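Local atomic coordinates of dTDP-4-dehydrorhamnose 3,5-epimerase (Sulfolobus tokodaii, PDB entry 2B9U), a protein that probably catalyses the 3,5-epimerization of dTDP-4-dehydro-6-deoxyglucose to dTDP-4-dehydrorhamnose in the dTDP-L-rhamnose pathway. Residues A[31-34]-A[35-39]. Sequence-based numbering, arbitrary orientation.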
ATOM      1  N   PHE A  31       4.685   3.703   5.612  1.00 23.82           N
ATOM      2  CA  PHE A  31       5.832   2.872   5.898  1.00 25.65           C
ATOM      3  C   PHE A  31       7.075   3.571   5.361  1.00 25.47           C
ATOM      4  O   PHE A  31       7.017   4.192   4.297  1.00 24.83           O
ATOM      5  CB  PHE A  31       5.635   1.491   5.244  1.00 27.23           C
ATOM      6  CG  PHE A  31       6.908   0.794   4.895  1.00 30.80           C
ATOM      7  CD1 PHE A  31       7.594   0.063   5.847  1.00 35.01           C
ATOM      8  CD2 PHE A  31       7.428   0.870   3.610  1.00 34.06           C
ATOM      9  CE1 PHE A  31       8.770  -0.584   5.536  1.00 35.46           C
ATOM     10  CE2 PHE A  31       8.597   0.216   3.285  1.00 36.70           C
ATOM     11  CZ  PHE A  31       9.279  -0.502   4.254  1.00 36.85           C
ATOM     12  N   LYS A  32       8.180   3.495   6.113  1.00 25.78           N
ATOM     13  CA  LYS A  32       9.495   4.008   5.670  1.00 26.35           C
ATOM     14  C   LYS A  32      10.593   3.042   6.073  1.00 26.70           C
ATOM     15  O   LYS A  32      10.743   2.712   7.255  1.00 25.42           O
ATOM     16  CB  LYS A  32       9.826   5.380   6.266  1.00 26.44           C
ATOM     17  CG  LYS A  32       8.888   6.509   5.890  1.00 27.69           C
ATOM     18  CD  LYS A  32       9.247   7.790   6.618  1.00 29.51           C
ATOM     19  CE  LYS A  32      10.397   8.524   5.968  1.00 30.57           C
ATOM     20  NZ  LYS A  32      10.436   9.935   6.476  1.00 34.04           N
ATOM     21  N   SER A  33      11.362   2.605   5.079  1.00 27.90           N
ATOM     22  CA  SER A  33      12.358   1.548   5.251  1.00 30.03           C
ATOM     23  C   SER A  33      13.264   1.768   6.476  1.00 30.99           C
ATOM     24  O   SER A  33      13.425   0.871   7.298  1.00 31.49           O
ATOM     25  CB  SER A  33      13.206   1.416   3.981  1.00 30.19           C
ATOM     26  OG  SER A  33      14.265   0.498   4.178  1.00 32.22           O
ATOM     27  N   GLU A  34      13.823   2.969   6.591  1.00 31.83           N
ATOM     28  CA  GLU A  34      14.764   3.306   7.651  1.00 33.41           C
ATOM     29  C   GLU A  34      14.159   3.182   9.043  1.00 33.22           C
ATOM     30  O   GLU A  34      14.759   2.574   9.922  1.00 33.53           O
ATOM     31  CB  GLU A  34      15.299   4.723   7.426  1.00 34.02           C
ATOM     32  CG  GLU A  34      16.271   5.216   8.490  1.00 37.78           C
ATOM     33  CD  GLU A  34      17.207   6.279   7.952  1.00 42.57           C
ATOM     34  OE1 GLU A  34      17.420   7.301   8.649  1.00 44.82           O
ATOM     35  OE2 GLU A  34      17.718   6.091   6.821  1.00 44.61           O
ATOM     36  N   ASP A  35      12.981   3.770   9.237  1.00 32.69           N
ATOM     37  CA  ASP A  35      12.299   3.730  10.519  1.00 32.67           C
ATOM     38  C   ASP A  35      11.900   2.305  10.924  1.00 32.34           C
ATOM     39  O   ASP A  35      12.021   1.919  12.103  1.00 31.79           O
ATOM     40  CB  ASP A  35      11.067   4.645  10.477  1.00 33.28           C
ATOM     41  CG  ASP A  35      11.436   6.125  10.342  1.00 34.95           C
ATOM     42  OD1 ASP A  35      12.386   6.578  11.020  1.00 38.47           O
ATOM     43  OD2 ASP A  35      10.765   6.849   9.577  1.00 38.07           O
ATOM     44  N   PHE A  36      11.441   1.521   9.943  1.00 31.03           N
ATOM     45  CA  PHE A  36      10.945   0.184  10.218  1.00 30.53           C
ATOM     46  C   PHE A  36      12.091  -0.796  10.465  1.00 30.58           C
ATOM     47  O   PHE A  36      11.949  -1.719  11.264  1.00 29.85           O
ATOM     48  CB  PHE A  36      10.029  -0.323   9.088  1.00 30.04           C
ATOM     49  CG  PHE A  36       8.597   0.149   9.186  1.00 29.96           C
ATOM     50  CD1 PHE A  36       8.290   1.500   9.364  1.00 28.68           C
ATOM     51  CD2 PHE A  36       7.546  -0.762   9.043  1.00 30.07           C
ATOM     52  CE1 PHE A  36       6.944   1.936   9.428  1.00 29.63           C
ATOM     53  CE2 PHE A  36       6.215  -0.340   9.096  1.00 30.10           C
ATOM     54  CZ  PHE A  36       5.913   1.013   9.290  1.00 29.27           C
ATOM     55  N   THR A  37      13.201  -0.604   9.748  1.00 31.23           N
ATOM     56  CA  THR A  37      14.416  -1.415   9.926  1.00 32.22           C
ATOM     57  C   THR A  37      15.002  -1.265  11.340  1.00 32.45           C
ATOM     58  O   THR A  37      15.390  -2.260  11.958  1.00 32.51           O
ATOM     59  CB  THR A  37      15.482  -1.087   8.858  1.00 32.33           C
ATOM     60  OG1 THR A  37      14.899  -1.204   7.544  1.00 34.06           O
ATOM     61  CG2 THR A  37      16.680  -2.047   8.954  1.00 33.42           C
ATOM     62  N   LYS A  38      15.043  -0.031  11.850  1.00 33.01           N
ATOM     63  CA  LYS A  38      15.437   0.244  13.251  1.00 33.52           C
ATOM     64  C   LYS A  38      14.641  -0.589  14.239  1.00 33.38           C
ATOM     65  O   LYS A  38      15.101  -0.858  15.359  1.00 32.53           O
ATOM     66  CB  LYS A  38      15.193   1.704  13.612  1.00 34.07           C
ATOM     67  CG  LYS A  38      16.419   2.553  13.826  1.00 37.29           C
ATOM     68  CD  LYS A  38      16.528   3.619  12.743  1.00 42.28           C
ATOM     69  CE  LYS A  38      17.688   4.571  13.008  1.00 44.74           C
ATOM     70  NZ  LYS A  38      17.573   5.790  12.165  1.00 46.60           N
ATOM     71  N   MET A  39      13.420  -0.952  13.834  1.00 33.27           N
ATOM     72  CA  MET A  39      12.517  -1.723  14.677  1.00 33.02           C
ATOM     73  C   MET A  39      12.530  -3.204  14.324  1.00 32.32           C
ATOM     74  O   MET A  39      11.711  -3.966  14.819  1.00 32.04           O
ATOM     75  CB  MET A  39      11.100  -1.138  14.618  1.00 33.68           C
ATOM     76  CG  MET A  39      11.017   0.275  15.184  1.00 34.96           C
ATOM     77  SD  MET A  39      11.516   0.343  16.927  1.00 40.15           S
ATOM     78  CE  MET A  39      11.587   2.125  17.190  1.00 39.75           C
TER
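F31 and F36 form an edge-to-face aromatic pair, their planes at 82° and the ring centroids 4.8 Å apart. CD1 of F31 lies 3.3 Å from CD2 of F36, over one face of that ring, toward its rim. With CG anti to its own carbonyl carbon (chi1 -83°), F36 sends its ring to F31. With an alanine in place of F36, the F31 edge would probably lose its aromatic face and a gap open toward F3, whose ring also packs edge-to-face with F36.

Three successive i to i+4 backbone bonds mark the helix: F36 N to K32 O (3.0 Å), T37 N to S33 O and K38 N to E34 O. They build the short helix 33-37, with K32 at the N-cap position, directly after strand 25-32 of this jelly-roll-like cupin fold; F31 and K32 also pair with an antiparallel strand of the second subunit, extending the sheet across the dimer interface.

S33 O accepts twice, since T37 OG1 donates to it as well (2.6 Å), from above the carbonyl plane. E34 and K38 run side by side, joined by a long salt bridge, E34 OE1 to K38 NZ 3.8 Å. The K32 chain lies alongside D35, K32 CD coming within 3.5 Å of D35 OD2. K32 NZ stays 4.4 Å from D35 OD2, beyond salt-bridge range.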